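Local coordinates for putative bacterial transcription regulation protein (Staphylococcus aureus, PDB 3LUR) that is probably a transcription regulator of the effector-binding type, with an SHS2-clan fold that may bind a small ligand in an aromatic-lined cleft, at residues Thr13-Lys18 with Ala45-Lys50; Gly33-Cys38 with Ala56-Leu61; Ile63-Leu66 with Met70-Met73; Met98-Gln103 with His118-Gln123; Glu136-Gly141 with Glu146-Glu151. All blocks are in the same frame, centred on the assembly; numbering follows the deposited sequence.

Contact 1: Thr13-Lys18 with Ala45-Lys50; sequences TLVGIK and ADLQLK. With EDO (1,2-ethanediol), chain H.
Leu47 of helix 43-50 lays its two methyl groups on the backbone of strand 5-21 at Val15 and Gly16, and apolar contact is what carries this meeting. CD2 of Leu47 comes to 3.7 Å from the carbonyl oxygen Val15 O, while Leu47 CD1 rests 4.0 Å from Gly16 CA. With no side chain on Gly16, the leucine fork touches the main chain itself. Val15 adds a second apolar patch: its methyl CG1, set anti to the backbone N (chi1 -176°), lies 4.1 Å from Leu47 CD2 and 4.0 Å from Lys50 CD. The valine and leucine side chains cross obliquely, whereas the lysine chain passes Val15 at about a right angle; beyond CD it leads away from the strand. Tyr87 backs this cluster, touching Val15, Leu47 and Lys50.

Polar bonds do not span the two segments; they sit round the margins. Asp46 OD2 is bonded to Tyr87 OH, and Gln48 OE1 to Asn51 ND2. An ethanediol (chain H) beside Gln48 NE2 probably comes from the crystallisation liquor, and its exact placement is doubtful.

The axes of the two short segments run almost exactly antiparallel, at 175°, and approach to 9.0 Å. Such a short helix laid along a strand mainly through Leu47, with neighbouring Val76 also under it, is an alpha/beta layer contact, here on the sheet of an SHS2-type effector-binding fold.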
# COMPACT_ATOMS: atom_id res chain seq x y z
N THR A 13 5.88 -11.98 2.22
CA THR A 13 7.05 -11.32 2.76
C THR A 13 7.22 -10.02 1.98
O THR A 13 7.34 -10.03 0.75
CB THR A 13 8.29 -12.17 2.60
OG1 THR A 13 8.18 -13.33 3.41
CG2 THR A 13 9.52 -11.39 3.05
N LEU A 14 7.19 -8.90 2.69
CA LEU A 14 7.35 -7.58 2.05
C LEU A 14 8.71 -7.00 2.41
O LEU A 14 9.13 -7.05 3.57
CB LEU A 14 6.23 -6.66 2.49
CG LEU A 14 4.82 -7.12 2.18
CD1 LEU A 14 3.83 -6.03 2.54
CD2 LEU A 14 4.66 -7.46 0.70
N VAL A 15 9.43 -6.53 1.39
CA VAL A 15 10.76 -6.01 1.53
C VAL A 15 10.67 -4.54 1.14
O VAL A 15 10.19 -4.20 0.05
CB VAL A 15 11.77 -6.70 0.58
CG1 VAL A 15 13.18 -6.19 0.81
CG2 VAL A 15 11.74 -8.26 0.73
N GLY A 16 11.15 -3.66 1.99
CA GLY A 16 11.07 -2.26 1.68
C GLY A 16 11.57 -1.33 2.75
O GLY A 16 12.38 -1.72 3.61
N ILE A 17 11.06 -0.10 2.71
CA ILE A 17 11.47 0.95 3.62
C ILE A 17 10.23 1.60 4.20
O ILE A 17 9.29 1.91 3.48
CB ILE A 17 12.31 2.04 2.89
CG1 ILE A 17 13.57 1.43 2.27
CG2 ILE A 17 12.74 3.11 3.87
CD1 ILE A 17 14.56 0.88 3.34
N LYS A 18 10.28 1.84 5.51
CA LYS A 18 9.15 2.39 6.22
C LYS A 18 9.45 3.77 6.78
O LYS A 18 10.55 4.03 7.23
CB LYS A 18 8.74 1.44 7.36
CG LYS A 18 7.45 1.84 8.07
CD LYS A 18 7.02 0.82 9.14
CE LYS A 18 7.63 1.07 10.50
NZ LYS A 18 6.84 0.35 11.56
N ALA A 45 14.56 1.11 -7.77
CA ALA A 45 15.19 0.21 -8.74
C ALA A 45 15.69 -1.03 -8.05
O ALA A 45 15.50 -2.14 -8.53
CB ALA A 45 16.33 0.91 -9.50
N ASP A 46 16.29 -0.85 -6.88
CA ASP A 46 16.78 -1.97 -6.11
C ASP A 46 15.66 -2.92 -5.64
O ASP A 46 15.82 -4.12 -5.70
CB ASP A 46 17.56 -1.48 -4.91
CG ASP A 46 18.40 -2.58 -4.30
OD1 ASP A 46 19.12 -3.26 -5.07
OD2 ASP A 46 18.34 -2.76 -3.06
N LEU A 47 14.55 -2.37 -5.14
CA LEU A 47 13.44 -3.19 -4.70
C LEU A 47 12.80 -3.93 -5.87
O LEU A 47 12.38 -5.06 -5.73
CB LEU A 47 12.39 -2.36 -3.97
CG LEU A 47 12.77 -1.79 -2.62
CD1 LEU A 47 11.58 -0.98 -2.09
CD2 LEU A 47 13.17 -2.91 -1.65
N GLN A 48 12.77 -3.29 -7.03
CA GLN A 48 12.17 -3.95 -8.19
C GLN A 48 12.96 -5.17 -8.62
O GLN A 48 12.38 -6.09 -9.18
CB GLN A 48 11.95 -2.98 -9.35
CG GLN A 48 10.78 -2.04 -9.12
CD GLN A 48 9.42 -2.76 -9.08
OE1 GLN A 48 9.24 -3.75 -8.36
NE2 GLN A 48 8.46 -2.23 -9.82
N LEU A 49 14.25 -5.21 -8.30
CA LEU A 49 15.06 -6.39 -8.61
C LEU A 49 14.71 -7.54 -7.70
O LEU A 49 14.94 -8.67 -8.06
CB LEU A 49 16.54 -6.09 -8.50
CG LEU A 49 17.09 -5.13 -9.54
CD1 LEU A 49 18.58 -4.84 -9.24
CD2 LEU A 49 16.91 -5.73 -10.93
N LYS A 50 14.16 -7.23 -6.52
CA LYS A 50 13.78 -8.24 -5.52
C LYS A 50 12.33 -8.68 -5.64
O LYS A 50 11.90 -9.61 -4.97
CB LYS A 50 13.97 -7.68 -4.10
CG LYS A 50 15.39 -7.24 -3.81
CD LYS A 50 15.58 -6.90 -2.34
CE LYS A 50 17.02 -6.45 -2.06
NZ LYS A 50 18.01 -7.49 -2.46
C1 EDO H . 6.40 -1.56 -11.87
O1 EDO H . 5.68 -1.02 -10.75
C2 EDO H . 5.81 -2.92 -12.26
O2 EDO H . 6.13 -3.92 -11.29

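Contact 2: Gly33-Cys38 with Ala56-Leu61; sequences GFWQRC and AGILGL. With EDO (1,2-ethanediol), chain F; EDO (1,2-ethanediol), chain I.
Tyr72 OH is gripped by two groups, Glu136 OE1 and the indole NE1 of Trp35, the residue that reaches across from helix 24-41 to Ile58 and Gly60. The bond to NE1 helps to orient the indole, whose six-membered ring points to strand 58-64; Glu136 is a second-shell partner. There Trp35 CH2 lies 4.0 Å from Ile58 CG2, and Trp35 CZ3 is 4.0 Å from Ile58 CD1. CZ2 of Trp35 sits 4.1 Å from Gly60 CA, so the glycine lets the ring come right down to the strand backbone. Leu59 contributes its carbonyl oxygen O, obliquely placed 4.0 Å from Trp35 CH2, while its side chain turns the other way, onto Phe135 and Leu137. Chi1 of -80° swings the indole beside its own backbone N, and the Tyr72 and Tyr138 rings meet it steeply. A tetraethylene glycol, probably from the crystallisation liquor, is bound close by. A polar network holding an aromatic wall is consistent with an effector pocket, as the family name suggests.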
# COMPACT_ATOMS: atom_id res chain seq x y z
N GLY A 33 6.64 12.83 -1.27
CA GLY A 33 8.04 13.13 -1.09
C GLY A 33 8.86 11.88 -0.77
O GLY A 33 10.00 11.77 -1.19
N PHE A 34 8.27 10.96 -0.01
CA PHE A 34 8.93 9.72 0.33
C PHE A 34 9.16 8.90 -0.94
O PHE A 34 10.27 8.38 -1.14
CB PHE A 34 8.09 8.99 1.38
CG PHE A 34 8.61 7.64 1.79
CD1 PHE A 34 9.95 7.36 1.79
CD2 PHE A 34 7.73 6.70 2.31
CE1 PHE A 34 10.41 6.10 2.19
CE2 PHE A 34 8.17 5.47 2.73
CZ PHE A 34 9.51 5.17 2.69
N TRP A 35 8.14 8.81 -1.81
CA TRP A 35 8.32 8.15 -3.10
C TRP A 35 9.40 8.86 -3.92
O TRP A 35 10.25 8.20 -4.54
CB TRP A 35 7.01 8.14 -3.91
CG TRP A 35 6.06 7.11 -3.51
CD1 TRP A 35 4.98 7.27 -2.71
CD2 TRP A 35 6.08 5.74 -3.90
NE1 TRP A 35 4.32 6.09 -2.58
CE2 TRP A 35 4.96 5.13 -3.31
CE3 TRP A 35 6.93 4.96 -4.69
CZ2 TRP A 35 4.68 3.78 -3.47
CZ3 TRP A 35 6.64 3.63 -4.86
CH2 TRP A 35 5.53 3.05 -4.24
N GLN A 36 9.38 10.19 -3.93
CA GLN A 36 10.36 10.96 -4.70
C GLN A 36 11.79 10.63 -4.23
O GLN A 36 12.70 10.39 -5.05
CB GLN A 36 10.10 12.48 -4.58
CG GLN A 36 11.06 13.34 -5.37
CD GLN A 36 10.73 14.84 -5.32
OE1 GLN A 36 9.78 15.28 -4.65
NE2 GLN A 36 11.52 15.64 -6.02
N ARG A 37 11.99 10.64 -2.92
CA ARG A 37 13.31 10.32 -2.35
C ARG A 37 13.74 8.89 -2.70
O ARG A 37 14.86 8.69 -3.11
CB ARG A 37 13.32 10.59 -0.84
CG ARG A 37 13.28 12.09 -0.52
CD ARG A 37 13.25 12.44 0.96
NE ARG A 37 11.92 12.35 1.57
CZ ARG A 37 11.47 11.33 2.31
NH1 ARG A 37 12.22 10.25 2.54
NH2 ARG A 37 10.25 11.40 2.84
N CYS A 38 12.86 7.91 -2.53
CA CYS A 38 13.19 6.51 -2.89
C CYS A 38 13.59 6.40 -4.36
O CYS A 38 14.54 5.70 -4.69
CB CYS A 38 12.06 5.56 -2.64
SG CYS A 38 11.70 5.30 -0.88
N ALA A 56 1.66 -7.98 -8.37
CA ALA A 56 2.18 -7.37 -9.61
C ALA A 56 2.21 -5.85 -9.49
O ALA A 56 1.32 -5.15 -9.94
CB ALA A 56 1.32 -7.78 -10.82
N GLY A 57 3.26 -5.35 -8.88
CA GLY A 57 3.43 -3.94 -8.76
C GLY A 57 4.24 -3.66 -7.52
O GLY A 57 4.82 -4.58 -6.91
N ILE A 58 4.33 -2.40 -7.21
CA ILE A 58 5.04 -1.99 -6.02
C ILE A 58 3.98 -1.46 -5.06
O ILE A 58 2.97 -0.84 -5.49
CB ILE A 58 6.18 -0.99 -6.36
CG1 ILE A 58 6.98 -0.63 -5.10
CG2 ILE A 58 5.63 0.25 -7.07
CD1 ILE A 58 8.32 -0.00 -5.38
N LEU A 59 4.18 -1.73 -3.80
CA LEU A 59 3.23 -1.37 -2.76
C LEU A 59 3.58 -0.13 -1.99
O LEU A 59 4.76 0.15 -1.67
CB LEU A 59 3.10 -2.50 -1.73
CG LEU A 59 2.45 -3.86 -2.05
CD1 LEU A 59 3.30 -4.80 -2.88
CD2 LEU A 59 2.10 -4.59 -0.72
N GLY A 60 2.50 0.59 -1.65
CA GLY A 60 2.50 1.64 -0.69
C GLY A 60 1.67 1.07 0.45
O GLY A 60 0.43 1.09 0.41
N LEU A 61 2.34 0.50 1.43
CA LEU A 61 1.67 -0.17 2.55
C LEU A 61 1.44 0.79 3.70
O LEU A 61 2.39 1.33 4.29
CB LEU A 61 2.49 -1.38 3.03
CG LEU A 61 1.88 -2.28 4.12
CD1 LEU A 61 0.80 -3.22 3.57
CD2 LEU A 61 2.97 -3.09 4.80
C1 EDO F . 14.03 7.54 1.18
O1 EDO F . 14.61 8.71 1.81
C2 EDO F . 14.49 6.29 1.91
O2 EDO F . 15.91 6.34 2.09
C1 EDO I . -2.13 -3.54 -9.85
O1 EDO I . -2.66 -2.88 -10.98
C2 EDO I . -1.92 -5.00 -10.19
O2 EDO I . -0.87 -5.11 -11.14

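Contact 3: Ile63-Leu66 with Met70-Met73; sequences IPEL and MSYM
Ser71 OG donates to Glu65 OE2 at 2.5 Å, a very short separation whose exact value is doubtful although the pairing is plain. Glu65 reaches it by folding back at chi2 (-64°), which turns the carboxylate toward strand 70-77. Both ends of this bond have a second partner: OE2 forms a salt bridge with Lys18 NZ, and OG is bonded to Thr20 OG1, both on the neighbouring strand 5-21. Ile63 and Ser71 form an antiparallel hydrogen-bonded pair, Ile63 N to Ser71 O at 2.8 Å and Ser71 N to Ile63 O at 2.9 Å, both nearly straight at the hydrogen.

Next comes Pro64, in a non-hydrogen-bonded pair with Met70, a place where its missing N-H costs no bond to strand 70-77. In selenomethionine Met70 the bend at chi2 brings SE to 3.9 Å from Pro64 N, and that at chi3 turns CE toward the proline ring. On the other face Ile63 CB and Ser71 CB are 3.9 Å apart. Ile63 CD1 goes on to meet Met73 CB, of a second selenomethionine, at 4.1 Å.

The hairpin end is thus tied twice, by backbone bonds and by a carboxylate shared between a hydroxyl and an ammonium group; the positive charge of Lys18 would be expected to steady Glu65 in its ionised form.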
# COMPACT_ATOMS: atom_id res chain seq x y z
N ILE A 63 0.42 1.31 7.43
CA ILE A 63 0.55 0.55 8.65
C ILE A 63 0.05 1.41 9.81
O ILE A 63 0.79 2.23 10.35
CB ILE A 63 2.02 0.08 8.88
CG1 ILE A 63 2.53 -0.73 7.69
CG2 ILE A 63 2.15 -0.79 10.19
CD1 ILE A 63 4.02 -1.05 7.70
N PRO A 64 -1.23 1.26 10.15
CA PRO A 64 -1.68 2.00 11.36
C PRO A 64 -0.85 1.55 12.54
O PRO A 64 -0.65 0.33 12.72
CB PRO A 64 -3.14 1.58 11.53
CG PRO A 64 -3.56 1.05 10.18
CD PRO A 64 -2.31 0.47 9.55
N GLU A 65 -0.30 2.49 13.28
CA GLU A 65 0.50 2.14 14.44
C GLU A 65 -0.41 2.16 15.68
O GLU A 65 -1.42 2.86 15.71
CB GLU A 65 1.69 3.07 14.61
CG GLU A 65 2.68 3.06 13.42
CD GLU A 65 3.37 1.71 13.20
OE1 GLU A 65 3.01 0.72 13.89
OE2 GLU A 65 4.27 1.64 12.34
N LEU A 66 -0.04 1.37 16.68
CA LEU A 66 -0.86 1.25 17.89
C LEU A 66 -1.13 2.59 18.59
O LEU A 66 -2.27 2.83 19.03
CB LEU A 66 -0.26 0.21 18.87
CG LEU A 66 -0.57 -1.29 18.60
CD1 LEU A 66 -2.12 -1.58 18.50
CD2 LEU A 66 0.15 -1.82 17.37
N MSE A 70 0.81 6.71 11.92
CA MSE A 70 0.59 6.03 10.67
C MSE A 70 1.93 5.87 9.98
O MSE A 70 2.64 6.86 9.75
CB MSE A 70 -0.36 6.84 9.79
CG MSE A 70 -0.54 6.31 8.38
SE MSE A 70 -1.54 4.66 8.32
CE MSE A 70 -3.27 5.25 8.99
N SER A 71 2.29 4.62 9.68
CA SER A 71 3.51 4.34 8.92
C SER A 71 3.15 4.01 7.47
O SER A 71 2.06 3.54 7.18
CB SER A 71 4.27 3.17 9.54
OG SER A 71 4.78 3.51 10.81
N TYR A 72 4.06 4.32 6.57
CA TYR A 72 3.88 3.99 5.19
C TYR A 72 5.14 3.26 4.77
O TYR A 72 6.24 3.76 5.01
CB TYR A 72 3.78 5.25 4.39
CG TYR A 72 3.38 5.08 2.98
CD1 TYR A 72 2.05 4.94 2.64
CD2 TYR A 72 4.32 5.15 1.95
CE1 TYR A 72 1.64 4.84 1.33
CE2 TYR A 72 3.92 5.05 0.62
CZ TYR A 72 2.58 4.92 0.32
OH TYR A 72 2.13 4.85 -0.98
N MSE A 73 4.98 2.10 4.18
CA MSE A 73 6.12 1.35 3.71
C MSE A 73 6.06 1.16 2.21
O MSE A 73 5.08 0.65 1.64
CB MSE A 73 6.21 0.00 4.45
CG MSE A 73 7.39 -0.85 4.04
SE MSE A 73 7.16 -2.60 4.90
CE MSE A 73 8.74 -3.46 4.26

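Contact 4: Met98-Gln103 with His118-Gln123; sequences MVFEAQ and HHYIHQ. With EDO (1,2-ethanediol), chain G.
Tyr120, on helix 108-124, meets both selenomethionine Met98 and Phe100, which leave strand 88-103 toward the helix. Its CG is anti to the backbone N (chi1 168°), and this throws the phenol out at the strand. The two aromatic rings are steeply inclined, 70° between planes with centroids 5.9 Å apart, an oblique pairing in which Phe100 CZ comes to 4.0 Å from Tyr120 CD2.

Met98 approaches the same phenol from its edge: Met98 SE lies near the ring plane, 4.3 Å from Tyr120 CE2. Beyond SE the chain bends at chi3, and the terminal methyl CE of Met98 drops onto the neighbouring helix residue, 3.9 Å from Ile121 CG1. Ile121 meets it with its CG1-CD1 branch. The other branch, Ile121 CG2, packs 3.6 Å from C2 of an ethanediol (chain G), whose O2 makes a 2.7 Å hydrogen bond in the ring plane of His118 at ND1.

No hydrogen bond joins helix and strand; Tyr120 OH is taken up by Gln125 NE2. Met154, on strand 149-156, also touches Ile121, while Val117 extends the apolar surface along Phe100.

The axes of the two short segments stay 12.0 Å apart and cross at 143°, a gap filled by large side chains. Helix 108-124 packs here against strand 88-103 of the antiparallel barrel, which it follows after a short loop, as in the strand-helix-strand-strand order of SHS2 folds.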
# COMPACT_ATOMS: atom_id res chain seq x y z
N MSE A 98 -11.02 -6.32 0.28
CA MSE A 98 -11.84 -5.64 -0.70
C MSE A 98 -10.83 -4.84 -1.51
O MSE A 98 -9.99 -4.13 -0.93
CB MSE A 98 -12.86 -4.71 -0.05
CG MSE A 98 -13.87 -5.42 0.79
SE MSE A 98 -15.03 -4.08 1.65
CE MSE A 98 -13.69 -3.25 2.77
N VAL A 99 -10.86 -4.99 -2.82
CA VAL A 99 -9.92 -4.32 -3.70
C VAL A 99 -10.62 -3.30 -4.57
O VAL A 99 -11.51 -3.65 -5.36
CB VAL A 99 -9.16 -5.30 -4.57
CG1 VAL A 99 -8.10 -4.53 -5.45
CG2 VAL A 99 -8.50 -6.35 -3.72
N PHE A 100 -10.30 -2.03 -4.34
CA PHE A 100 -10.91 -0.91 -5.05
C PHE A 100 -9.93 -0.41 -6.08
O PHE A 100 -8.76 -0.78 -6.04
CB PHE A 100 -11.22 0.23 -4.08
CG PHE A 100 -12.11 -0.16 -2.95
CD1 PHE A 100 -11.58 -0.76 -1.84
CD2 PHE A 100 -13.47 0.11 -2.99
CE1 PHE A 100 -12.41 -1.13 -0.77
CE2 PHE A 100 -14.30 -0.26 -1.94
CZ PHE A 100 -13.78 -0.87 -0.83
N GLU A 101 -10.41 0.40 -7.01
CA GLU A 101 -9.56 1.03 -8.02
C GLU A 101 -9.68 2.55 -7.93
O GLU A 101 -10.80 3.10 -7.80
CB GLU A 101 -9.90 0.57 -9.43
CG GLU A 101 -9.43 -0.85 -9.73
CD GLU A 101 -9.64 -1.26 -11.19
OE1 GLU A 101 -10.40 -0.58 -11.91
OE2 GLU A 101 -9.01 -2.26 -11.62
N ALA A 102 -8.53 3.21 -7.92
CA ALA A 102 -8.46 4.64 -8.02
C ALA A 102 -7.98 4.91 -9.41
O ALA A 102 -6.99 4.36 -9.84
CB ALA A 102 -7.47 5.20 -7.01
N GLN A 103 -8.70 5.72 -10.15
CA GLN A 103 -8.26 6.08 -11.48
C GLN A 103 -7.89 7.54 -11.53
O GLN A 103 -8.72 8.42 -11.29
CB GLN A 103 -9.32 5.74 -12.54
CG GLN A 103 -8.75 5.93 -13.94
CD GLN A 103 -9.62 5.40 -15.04
OE1 GLN A 103 -10.83 5.58 -15.01
NE2 GLN A 103 -8.99 4.81 -16.08
N HIS A 118 -12.15 4.96 2.99
CA HIS A 118 -12.34 5.06 4.46
C HIS A 118 -13.77 5.43 4.80
O HIS A 118 -14.37 4.83 5.68
CB HIS A 118 -11.38 6.05 5.13
CG HIS A 118 -9.95 5.58 5.17
ND1 HIS A 118 -9.59 4.34 5.64
CD2 HIS A 118 -8.80 6.22 4.84
CE1 HIS A 118 -8.27 4.21 5.56
NE2 HIS A 118 -7.77 5.34 5.08
N HIS A 119 -14.34 6.38 4.07
CA HIS A 119 -15.71 6.78 4.31
C HIS A 119 -16.68 5.62 4.07
O HIS A 119 -17.60 5.40 4.85
CB HIS A 119 -16.10 7.97 3.43
CG HIS A 119 -17.53 8.35 3.57
ND1 HIS A 119 -18.07 8.76 4.76
CD2 HIS A 119 -18.54 8.35 2.67
CE1 HIS A 119 -19.36 9.00 4.60
NE2 HIS A 119 -19.66 8.76 3.34
N TYR A 120 -16.46 4.90 2.98
CA TYR A 120 -17.31 3.77 2.62
C TYR A 120 -17.28 2.70 3.70
O TYR A 120 -18.33 2.17 4.13
CB TYR A 120 -16.88 3.20 1.26
CG TYR A 120 -17.50 1.87 0.96
CD1 TYR A 120 -18.80 1.77 0.52
CD2 TYR A 120 -16.80 0.71 1.17
CE1 TYR A 120 -19.40 0.53 0.32
CE2 TYR A 120 -17.37 -0.53 0.95
CZ TYR A 120 -18.67 -0.61 0.52
OH TYR A 120 -19.22 -1.84 0.31
N ILE A 121 -16.09 2.43 4.20
CA ILE A 121 -15.90 1.44 5.29
C ILE A 121 -16.56 1.91 6.57
O ILE A 121 -17.26 1.14 7.23
CB ILE A 121 -14.41 1.15 5.51
CG1 ILE A 121 -13.88 0.35 4.34
CG2 ILE A 121 -14.15 0.39 6.88
CD1 ILE A 121 -12.40 0.20 4.36
N HIS A 122 -16.37 3.19 6.88
CA HIS A 122 -16.95 3.82 8.06
C HIS A 122 -18.47 3.74 8.05
O HIS A 122 -19.07 3.59 9.10
CB HIS A 122 -16.46 5.27 8.12
CG HIS A 122 -16.90 6.05 9.31
ND1 HIS A 122 -16.31 5.92 10.55
CD2 HIS A 122 -17.76 7.09 9.41
CE1 HIS A 122 -16.83 6.81 11.38
NE2 HIS A 122 -17.72 7.53 10.71
N GLN A 123 -19.08 3.75 6.86
CA GLN A 123 -20.53 3.69 6.78
C GLN A 123 -21.05 2.28 6.71
O GLN A 123 -22.08 1.96 7.32
CB GLN A 123 -21.03 4.35 5.49
CG GLN A 123 -21.07 5.81 5.47
CD GLN A 123 -21.44 6.33 4.05
OE1 GLN A 123 -20.62 6.30 3.14
NE2 GLN A 123 -22.68 6.79 3.89
C1 EDO G . -11.65 4.11 9.06
O1 EDO G . -10.63 4.98 8.56
C2 EDO G . -12.20 3.27 7.91
O2 EDO G . -11.14 2.67 7.14

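Contact 5: Glu136-Gly141 with Glu146-Glu151; sequences ELYQDG and EKYITE. With EDO (1,2-ethanediol), chain E; EDO (1,2-ethanediol), chain H.
Leu137 and Glu151 pair in the beta hairpin of strands 134-138 and 149-156, antiparallel and hydrogen-bonded, with Leu137 N to Glu151 O at 2.8 Å and Glu151 N to Leu137 O at 3.1 Å. Further out the strands separate and a water takes over: it donates to Leu137 O and Ile149 O and accepts from Gln139 N, so Leu137 O has two donors. Ile149 O has two as well, because the extended Gln139 side chain sends NE2 to it at 3.1 Å, nearly straight and within its amide plane. Gln139 O is satisfied by the phenol of Tyr148, whose OH donates to it at 2.6 Å. That phenol meets the Tyr138 ring at its edge, with Tyr138 CD1 4.0 Å from Tyr148 CE2. The Glu151 side chain lies alongside that of Leu137, and its OE1 is bonded to Trp153 NE1. Tyr138 OH donates to Glu136 OE1 at 2.6 Å, coming in from above the carboxylate plane, 49° out of it.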
# COMPACT_ATOMS: atom_id res chain seq x y z
N GLU A 136 -1.79 0.38 -1.26
CA GLU A 136 -1.95 0.83 -2.61
C GLU A 136 -1.02 -0.06 -3.42
O GLU A 136 0.11 -0.31 -2.99
CB GLU A 136 -1.48 2.29 -2.72
CG GLU A 136 -2.20 3.22 -1.79
CD GLU A 136 -1.37 4.42 -1.35
OE1 GLU A 136 -0.27 4.69 -1.88
OE2 GLU A 136 -1.84 5.11 -0.45
N LEU A 137 -1.45 -0.52 -4.57
CA LEU A 137 -0.61 -1.34 -5.41
C LEU A 137 -0.48 -0.66 -6.76
O LEU A 137 -1.49 -0.39 -7.46
CB LEU A 137 -1.17 -2.75 -5.53
CG LEU A 137 -0.37 -3.76 -6.38
CD1 LEU A 137 1.01 -4.05 -5.71
CD2 LEU A 137 -1.15 -5.05 -6.64
N TYR A 138 0.78 -0.39 -7.13
CA TYR A 138 1.12 0.36 -8.36
C TYR A 138 1.78 -0.49 -9.45
O TYR A 138 2.90 -0.93 -9.31
CB TYR A 138 2.06 1.51 -8.01
CG TYR A 138 1.48 2.52 -7.05
CD1 TYR A 138 0.67 3.54 -7.50
CD2 TYR A 138 1.75 2.45 -5.69
CE1 TYR A 138 0.14 4.46 -6.62
CE2 TYR A 138 1.23 3.34 -4.81
CZ TYR A 138 0.40 4.34 -5.28
OH TYR A 138 -0.14 5.24 -4.39
N GLN A 139 1.03 -0.72 -10.52
CA GLN A 139 1.52 -1.37 -11.71
C GLN A 139 2.38 -0.37 -12.46
O GLN A 139 2.33 0.86 -12.17
CB GLN A 139 0.35 -1.78 -12.60
CG GLN A 139 -0.50 -0.59 -13.09
CD GLN A 139 -1.68 -1.02 -13.93
OE1 GLN A 139 -1.52 -1.77 -14.88
NE2 GLN A 139 -2.87 -0.55 -13.58
N ASP A 140 3.16 -0.87 -13.41
CA ASP A 140 3.93 -0.01 -14.25
C ASP A 140 2.94 0.71 -15.17
O ASP A 140 1.85 0.19 -15.47
CB ASP A 140 4.95 -0.80 -15.05
CG ASP A 140 6.06 0.07 -15.59
OD1 ASP A 140 6.16 1.26 -15.21
OD2 ASP A 140 6.87 -0.46 -16.37
N GLY A 141 3.34 1.88 -15.64
CA GLY A 141 2.53 2.66 -16.55
C GLY A 141 2.88 4.14 -16.38
O GLY A 141 3.96 4.48 -15.85
N GLU A 146 -4.48 10.74 -16.06
CA GLU A 146 -5.79 10.73 -15.40
C GLU A 146 -6.45 9.38 -15.59
O GLU A 146 -7.43 9.07 -14.94
CB GLU A 146 -6.69 11.88 -15.89
CG GLU A 146 -6.28 13.31 -15.37
CD GLU A 146 -5.96 13.43 -13.81
OE1 GLU A 146 -6.32 12.58 -12.92
OE2 GLU A 146 -5.31 14.45 -13.48
N LYS A 147 -5.83 8.52 -16.43
CA LYS A 147 -6.35 7.18 -16.69
C LYS A 147 -5.58 6.09 -15.95
O LYS A 147 -5.94 4.92 -16.01
CB LYS A 147 -6.35 6.87 -18.20
CG LYS A 147 -7.48 7.52 -19.03
CD LYS A 147 -7.21 8.99 -19.35
CE LYS A 147 -8.22 9.53 -20.39
NZ LYS A 147 -7.76 10.85 -20.99
N TYR A 148 -4.52 6.47 -15.23
CA TYR A 148 -3.74 5.48 -14.50
C TYR A 148 -4.57 4.83 -13.39
O TYR A 148 -5.32 5.51 -12.67
CB TYR A 148 -2.44 6.09 -13.92
CG TYR A 148 -1.62 5.10 -13.14
CD1 TYR A 148 -0.74 4.23 -13.79
CD2 TYR A 148 -1.78 4.96 -11.77
CE1 TYR A 148 -0.00 3.29 -13.08
CE2 TYR A 148 -1.04 4.03 -11.05
CZ TYR A 148 -0.16 3.18 -11.71
OH TYR A 148 0.54 2.26 -10.96
N ILE A 149 -4.44 3.52 -13.27
CA ILE A 149 -5.18 2.78 -12.24
C ILE A 149 -4.30 2.26 -11.13
O ILE A 149 -3.33 1.54 -11.37
CB ILE A 149 -5.96 1.59 -12.85
CG1 ILE A 149 -7.07 2.13 -13.76
CG2 ILE A 149 -6.59 0.71 -11.71
CD1 ILE A 149 -7.69 1.07 -14.66
N THR A 150 -4.66 2.63 -9.90
CA THR A 150 -4.00 2.18 -8.69
C THR A 150 -5.02 1.29 -7.96
O THR A 150 -6.19 1.66 -7.86
CB THR A 150 -3.66 3.38 -7.73
OG1 THR A 150 -2.77 4.28 -8.38
CG2 THR A 150 -3.02 2.89 -6.43
N GLU A 151 -4.59 0.15 -7.46
CA GLU A 151 -5.47 -0.68 -6.66
C GLU A 151 -5.31 -0.35 -5.21
O GLU A 151 -4.21 -0.12 -4.73
CB GLU A 151 -5.20 -2.16 -6.88
CG GLU A 151 -5.56 -2.64 -8.24
CD GLU A 151 -5.36 -4.14 -8.41
OE1 GLU A 151 -4.65 -4.77 -7.59
OE2 GLU A 151 -5.85 -4.67 -9.43
C1 EDO E . 2.26 -4.68 -13.52
O1 EDO E . 3.04 -3.62 -14.11
C2 EDO E . 1.52 -5.43 -14.62
O2 EDO E . 0.53 -4.60 -15.27
C1 EDO H . 6.40 -1.56 -11.87
O1 EDO H . 5.68 -1.02 -10.75
C2 EDO H . 5.81 -2.92 -12.26
O2 EDO H . 6.13 -3.92 -11.29
O HOH W 1 -1.89 -0.40 -10.14

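In the fold
All five contacts hang on one six-stranded antiparallel barrel. Contacts 1 and 2 interlock along the chain, their segments alternating, with centres 9 Å apart; contacts 3, 4 and 5 follow in series, helix 108-124 leading into strand 134-138. Contacts 2 and 3 share strand 58-64, and contact 5 uses the strand beside it. Contacts 1 and 4 lie on opposite sides of the chain's centre, about 26 Å between centres. Between those ends, Trp35 of contact 2, Tyr72 of contact 3 and Glu136 of contact 5 converge on one polar network, a glutamate among aromatic rings, consistent with the effector site of such regulators.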